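Local coordinates for protein FLUORESCENT IN BLUE LIGHT, chloroplastic (Arabidopsis thaliana, PDB 4YVO) that represses tetrapyrrole and chlorophyll synthesis in chloroplasts, probably by restraining glutamyl-tRNA reductase, which it engages through this tetratricopeptide repeat domain, at residues 67-72 with 103-108; 113-118 with 136-141. All blocks are in the same frame, centred on the assembly; numbering follows the deposited sequence. Where two conformers were deposited one is given.

Interaction 1: residues 67-72 with 103-108; sequences EPEKAY and QRQGKY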
loop_
_atom_site.group_PDB
_atom_site.type_symbol
_atom_site.label_atom_id
_atom_site.label_comp_id
_atom_site.label_asym_id
_atom_site.label_seq_id
_atom_site.Cartn_x
_atom_site.Cartn_y
_atom_site.Cartn_z
ATOM N N GLU A 67 -9.093 4.634 12.490
ATOM C CA GLU A 67 -8.014 5.159 13.319
ATOM C C GLU A 67 -6.705 5.082 12.526
ATOM O O GLU A 67 -5.821 4.272 12.826
ATOM C CB GLU A 67 -7.969 4.391 14.647
ATOM C CG GLU A 67 -9.180 4.760 15.512
ATOM C CD GLU A 67 -9.579 3.750 16.588
ATOM O OE1 GLU A 67 -8.999 2.650 16.681
ATOM O OE2 GLU A 67 -10.514 4.076 17.352
ATOM N N PRO A 68 -6.585 5.925 11.485
ATOM C CA PRO A 68 -5.504 5.753 10.508
ATOM C C PRO A 68 -4.131 6.180 11.017
ATOM O O PRO A 68 -3.126 5.672 10.518
ATOM C CB PRO A 68 -5.955 6.622 9.332
ATOM C CG PRO A 68 -6.779 7.697 9.978
ATOM C CD PRO A 68 -7.515 7.000 11.088
ATOM N N GLU A 69 -4.078 7.080 11.992
ATOM C CA GLU A 69 -2.799 7.439 12.596
ATOM C C GLU A 69 -2.229 6.262 13.390
ATOM O O GLU A 69 -1.042 5.945 13.284
ATOM C CB GLU A 69 -2.932 8.684 13.480
ATOM C CG GLU A 69 -3.374 9.939 12.735
ATOM C CD GLU A 69 -4.880 9.993 12.461
ATOM O OE1 GLU A 69 -5.639 9.170 13.022
ATOM O OE2 GLU A 69 -5.306 10.870 11.678
ATOM N N LYS A 70 -3.077 5.617 14.182
ATOM C CA LYS A 70 -2.673 4.412 14.896
ATOM C C LYS A 70 -2.305 3.290 13.915
ATOM O O LYS A 70 -1.337 2.553 14.136
ATOM C CB LYS A 70 -3.772 3.970 15.868
ATOM C CG LYS A 70 -3.957 4.925 17.037
ATOM C CD LYS A 70 -5.223 4.620 17.822
ATOM C CE LYS A 70 -5.274 5.441 19.093
ATOM N NZ LYS A 70 -4.040 5.225 19.890
ATOM N N ALA A 71 -3.071 3.169 12.833
ATOM C CA ALA A 71 -2.783 2.172 11.800
ATOM C C ALA A 71 -1.406 2.410 11.188
ATOM O O ALA A 71 -0.616 1.478 11.023
ATOM C CB ALA A 71 -3.843 2.200 10.715
ATOM N N TYR A 72 -1.120 3.667 10.869
ATOM C CA TYR A 72 0.169 4.017 10.281
ATOM C C TYR A 72 1.326 3.517 11.154
ATOM O O TYR A 72 2.277 2.914 10.653
ATOM C CB TYR A 72 0.258 5.531 10.067
ATOM C CG TYR A 72 1.547 6.006 9.433
ATOM C CD1 TYR A 72 2.699 6.178 10.195
ATOM C CD2 TYR A 72 1.612 6.307 8.075
ATOM C CE1 TYR A 72 3.874 6.621 9.626
ATOM C CE2 TYR A 72 2.789 6.757 7.498
ATOM C CZ TYR A 72 3.913 6.912 8.283
ATOM O OH TYR A 72 5.097 7.355 7.736
ATOM N N GLN A 103 -3.966 7.781 2.819
ATOM C CA GLN A 103 -5.165 8.214 2.099
ATOM C C GLN A 103 -6.267 8.654 3.056
ATOM O O GLN A 103 -6.904 9.687 2.836
ATOM C CB GLN A 103 -5.708 7.110 1.201
ATOM C CG GLN A 103 -4.922 6.901 -0.063
ATOM C CD GLN A 103 -5.456 5.727 -0.857
ATOM O OE1 GLN A 103 -4.993 4.597 -0.705
ATOM N NE2 GLN A 103 -6.473 5.979 -1.672
ATOM N N ARG A 104 -6.499 7.878 4.112
ATOM C CA ARG A 104 -7.523 8.230 5.098
ATOM C C ARG A 104 -7.227 9.561 5.778
ATOM O O ARG A 104 -8.138 10.249 6.231
ATOM C CB ARG A 104 -7.643 7.153 6.177
ATOM C CG ARG A 104 -7.972 5.772 5.666
ATOM C CD ARG A 104 -9.432 5.624 5.293
ATOM N NE ARG A 104 -9.721 4.243 4.927
ATOM C CZ ARG A 104 -10.012 3.283 5.799
ATOM N NH1 ARG A 104 -10.066 3.554 7.097
ATOM N NH2 ARG A 104 -10.251 2.054 5.371
ATOM N N GLN A 105 -5.945 9.905 5.866
ATOM C CA GLN A 105 -5.520 11.156 6.487
ATOM C C GLN A 105 -5.481 12.320 5.498
ATOM O O GLN A 105 -5.154 13.444 5.876
ATOM C CB GLN A 105 -4.139 10.998 7.126
ATOM C CG GLN A 105 -4.077 9.983 8.246
ATOM C CD GLN A 105 -2.698 9.902 8.852
ATOM O OE1 GLN A 105 -2.168 10.902 9.331
ATOM N NE2 GLN A 105 -2.101 8.715 8.822
ATOM N N GLY A 106 -5.798 12.054 4.235
ATOM C CA GLY A 106 -5.755 13.088 3.214
ATOM C C GLY A 106 -4.338 13.443 2.793
ATOM O O GLY A 106 -4.096 14.512 2.225
ATOM N N LYS A 107 -3.400 12.543 3.078
ATOM C CA LYS A 107 -1.997 12.727 2.719
ATOM C C LYS A 107 -1.683 11.947 1.448
ATOM O O LYS A 107 -1.029 10.898 1.476
ATOM C CB LYS A 107 -1.093 12.303 3.881
ATOM C CG LYS A 107 -1.252 13.202 5.098
ATOM C CD LYS A 107 -0.514 12.687 6.319
ATOM C CE LYS A 107 -0.775 13.597 7.512
ATOM N NZ LYS A 107 -0.259 13.036 8.794
ATOM N N TYR A 108 -2.173 12.468 0.328
ATOM C CA TYR A 108 -2.165 11.724 -0.929
ATOM C C TYR A 108 -0.796 11.554 -1.578
ATOM O O TYR A 108 -0.533 10.516 -2.182
ATOM C CB TYR A 108 -3.180 12.320 -1.911
ATOM C CG TYR A 108 -4.567 12.345 -1.322
ATOM C CD1 TYR A 108 -5.272 11.162 -1.117
ATOM C CD2 TYR A 108 -5.165 13.541 -0.946
ATOM C CE1 TYR A 108 -6.535 11.169 -0.566
ATOM C CE2 TYR A 108 -6.433 13.557 -0.392
ATOM C CZ TYR A 108 -7.110 12.368 -0.204
ATOM O OH TYR A 108 -8.370 12.386 0.346
HETATM O O HOH W 1 -3.909 12.839 10.452
#
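Pro68, in the first turn of helix 68-84, packs against Arg104 and Gln105 at the C-terminal end of helix 88-104. This is a junction between neighbouring tetratricopeptide repeats: helix 68-84, in TPR 1, meets helix 88-104, in TPR 2, where the latter runs into its turn. Along 103-108, the first residue to touch is Arg104. Its CB lies 3.6 Å from Pro68 CB, and the two side chains cross at about a right angle; beyond that the arginine bends at chi2, and in the conformer given NH1 bonds Leu63 O near the end of helix 48-64.

Gln105 has the largest share of the contact. With CG opposite the carbonyl carbon across chi1 and the chain extended from there (chi2 -179°), it reaches over helix 68-84, its CG 3.9 Å from Pro68 CG. The amide end then divides its work. NE2 comes to 3.6 Å from Pro68 O, which already accepts the helical bond from Tyr72 N; NE2 itself makes a weak bond back to Ser101 O. On the other branch, OE1 sits 3.7 Å from Glu69 CG, the carboxylate and amide planes being 54° apart.

Gly106 follows with positive phi and closes the helix in a Schellman motif, which turns the chain so that Lys107, the N-cap of the next helix, can send its side chain back to Gln105. Lys107 NZ donates to Gln105 OE1 over 2.9 Å, from above the carbonyl plane, and a water bridges the same OE1, at 2.8 Å, to Glu69 OE2, at 2.7 Å.

Interaction 2: residues 113-118 with 136-141; sequences QYHSMV and GAIADC
Successive tetratricopeptide repeats stack helix against helix, and here helix 108-125, in TPR 2, lies beside helix 131-144, in TPR 3. The two short segments run nearly antiparallel, at 156°, with their axes 9.5 Å apart at closest approach, and no hydrogen bond passes between them.

His115 makes the largest contribution. Its imidazole lies broadside to helix 131-144, and Ala137 CB sits over the centre of one face in a CH-pi contact, 3.6 Å from the centroid and only 10° off the ring normal. The methyl is therefore almost equally close to all five ring atoms. Swung opposite the carbonyl carbon (chi1 -67°), the ring is carried across to that methyl, and its NE2 is bonded to Gln103 OE1 of helix 88-104, which helps fix the turn of the ring. Lower down the same side chain, CB meets Ile138 CG1 at 3.5 Å. The isoleucine chain continues past it, so that CD1 lies 4.0 Å from Ser116 OG, a hydroxyl whose hydrogen bond is made within its own helix, to Ile112 O. Cys141 SG approaches the imidazole obliquely, 4.4 Å from His115 CD2. With an alanine in place of the imidazole of His115, the Ala137 methyl would probably lose its flat partner and Gln103 OE1 its mate.

Ile138 also touches Leu119 of helix 108-125 and Phe154 of helix 148-162. Helices 108-125 and 131-144 thus form the junction between TPR 2 and TPR 3, as in the antiparallel helix stacking of a TPR array.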
loop_
_atom_site.group_PDB
_atom_site.type_symbol
_atom_site.label_atom_id
_atom_site.label_comp_id
_atom_site.label_asym_id
_atom_site.label_seq_id
_atom_site.Cartn_x
_atom_site.Cartn_y
_atom_site.Cartn_z
ATOM N N GLN A 113 3.768 7.434 -2.482
ATOM C CA GLN A 113 5.093 6.885 -2.194
ATOM C C GLN A 113 4.996 5.417 -1.766
ATOM O O GLN A 113 5.755 4.566 -2.230
ATOM C CB GLN A 113 5.804 7.701 -1.105
ATOM C CG GLN A 113 7.093 7.068 -0.604
ATOM C CD GLN A 113 7.666 7.766 0.618
ATOM O OE1 GLN A 113 7.218 8.848 1.002
ATOM N NE2 GLN A 113 8.663 7.142 1.238
ATOM N N TYR A 114 4.050 5.115 -0.882
ATOM C CA TYR A 114 3.941 3.757 -0.355
ATOM C C TYR A 114 3.244 2.782 -1.299
ATOM O O TYR A 114 3.699 1.651 -1.462
ATOM C CB TYR A 114 3.350 3.755 1.058
ATOM C CG TYR A 114 4.387 4.243 2.047
ATOM C CD1 TYR A 114 5.457 3.433 2.409
ATOM C CD2 TYR A 114 4.341 5.529 2.563
ATOM C CE1 TYR A 114 6.430 3.874 3.284
ATOM C CE2 TYR A 114 5.317 5.979 3.442
ATOM C CZ TYR A 114 6.357 5.145 3.795
ATOM O OH TYR A 114 7.332 5.580 4.670
ATOM N N HIS A 115 2.169 3.211 -1.952
ATOM C CA HIS A 115 1.577 2.348 -2.969
ATOM C C HIS A 115 2.575 2.067 -4.098
ATOM O O HIS A 115 2.576 0.980 -4.685
ATOM C CB HIS A 115 0.288 2.945 -3.537
ATOM C CG HIS A 115 -0.828 3.000 -2.554
ATOM N ND1 HIS A 115 -1.346 1.886 -1.920
ATOM C CD2 HIS A 115 -1.561 4.061 -2.095
ATOM C CE1 HIS A 115 -2.321 2.249 -1.127
ATOM N NE2 HIS A 115 -2.479 3.544 -1.197
ATOM N N SER A 116 3.425 3.046 -4.402
ATOM C CA SER A 116 4.428 2.856 -5.446
ATOM C C SER A 116 5.436 1.783 -5.059
ATOM O O SER A 116 5.962 1.094 -5.922
ATOM C CB SER A 116 5.141 4.166 -5.786
ATOM O OG SER A 116 4.224 5.068 -6.383
ATOM N N MET A 117 5.683 1.629 -3.758
ATOM C CA MET A 117 6.572 0.567 -3.288
ATOM C C MET A 117 6.014 -0.806 -3.628
ATOM O O MET A 117 6.772 -1.721 -3.937
ATOM C CB MET A 117 6.788 0.641 -1.782
ATOM C CG MET A 117 7.692 1.733 -1.324
ATOM S SD MET A 117 7.865 1.610 0.454
ATOM C CE MET A 117 8.463 -0.065 0.631
ATOM N N VAL A 118 4.697 -0.962 -3.542
ATOM C CA VAL A 118 4.074 -2.224 -3.918
ATOM C C VAL A 118 4.456 -2.559 -5.358
ATOM O O VAL A 118 4.876 -3.680 -5.658
ATOM C CB VAL A 118 2.535 -2.189 -3.778
ATOM C CG1 VAL A 118 1.931 -3.498 -4.261
ATOM C CG2 VAL A 118 2.140 -1.913 -2.332
ATOM N N GLY A 136 -5.101 1.170 -8.722
ATOM C CA GLY A 136 -6.343 1.859 -8.440
ATOM C C GLY A 136 -6.179 2.882 -7.329
ATOM O O GLY A 136 -6.738 3.980 -7.405
ATOM N N ALA A 137 -5.410 2.533 -6.297
ATOM C CA ALA A 137 -5.196 3.439 -5.173
ATOM C C ALA A 137 -4.393 4.665 -5.616
ATOM O O ALA A 137 -4.708 5.797 -5.240
ATOM C CB ALA A 137 -4.490 2.719 -4.043
ATOM N N ILE A 138 -3.378 4.445 -6.450
ATOM C CA ILE A 138 -2.559 5.543 -6.942
ATOM C C ILE A 138 -3.396 6.465 -7.819
ATOM O O ILE A 138 -3.284 7.691 -7.723
ATOM C CB ILE A 138 -1.311 5.021 -7.694
ATOM C CG1 ILE A 138 -0.348 4.372 -6.692
ATOM C CG2 ILE A 138 -0.614 6.149 -8.455
ATOM C CD1 ILE A 138 0.688 3.464 -7.329
ATOM N N ALA A 139 -4.242 5.875 -8.666
ATOM C CA ALA A 139 -5.155 6.667 -9.487
ATOM C C ALA A 139 -6.044 7.545 -8.608
ATOM O O ALA A 139 -6.222 8.733 -8.881
ATOM C CB ALA A 139 -6.010 5.761 -10.380
ATOM N N ASP A 140 -6.596 6.953 -7.550
ATOM C CA ASP A 140 -7.444 7.684 -6.611
ATOM C C ASP A 140 -6.696 8.838 -5.942
ATOM O O ASP A 140 -7.244 9.934 -5.764
ATOM C CB ASP A 140 -8.003 6.742 -5.541
ATOM C CG ASP A 140 -9.015 5.757 -6.097
ATOM O OD1 ASP A 140 -9.516 5.965 -7.225
ATOM O OD2 ASP A 140 -9.327 4.771 -5.394
ATOM N N CYS A 141 -5.440 8.589 -5.573
ATOM C CA CYS A 141 -4.612 9.633 -4.975
ATOM C C CYS A 141 -4.380 10.793 -5.937
ATOM O O CYS A 141 -4.523 11.958 -5.556
ATOM C CB CYS A 141 -3.269 9.071 -4.507
ATOM S SG CYS A 141 -3.366 7.990 -3.075
#

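How the interactions relate
Both contacts join a helix of one repeat to a helix of the next, interaction 1 between TPR 1 and TPR 2, interaction 2 between TPR 2 and TPR 3. Interaction 1 is at the surface, its centre about 12 Å from the chain centre, where a water and a lysine share one amide oxygen beside a helix end. Interaction 2 is buried, its centre about 6 Å from that of the chain, and the touching across it is largely nonpolar, the polar ends of His115 and Ser116 being bonded elsewhere. The Gln103–His115 bond crosses between the two contacts from the last turn of helix 88-104, two residues before Gln105, while Gln103 CG packs on Cys141 SG.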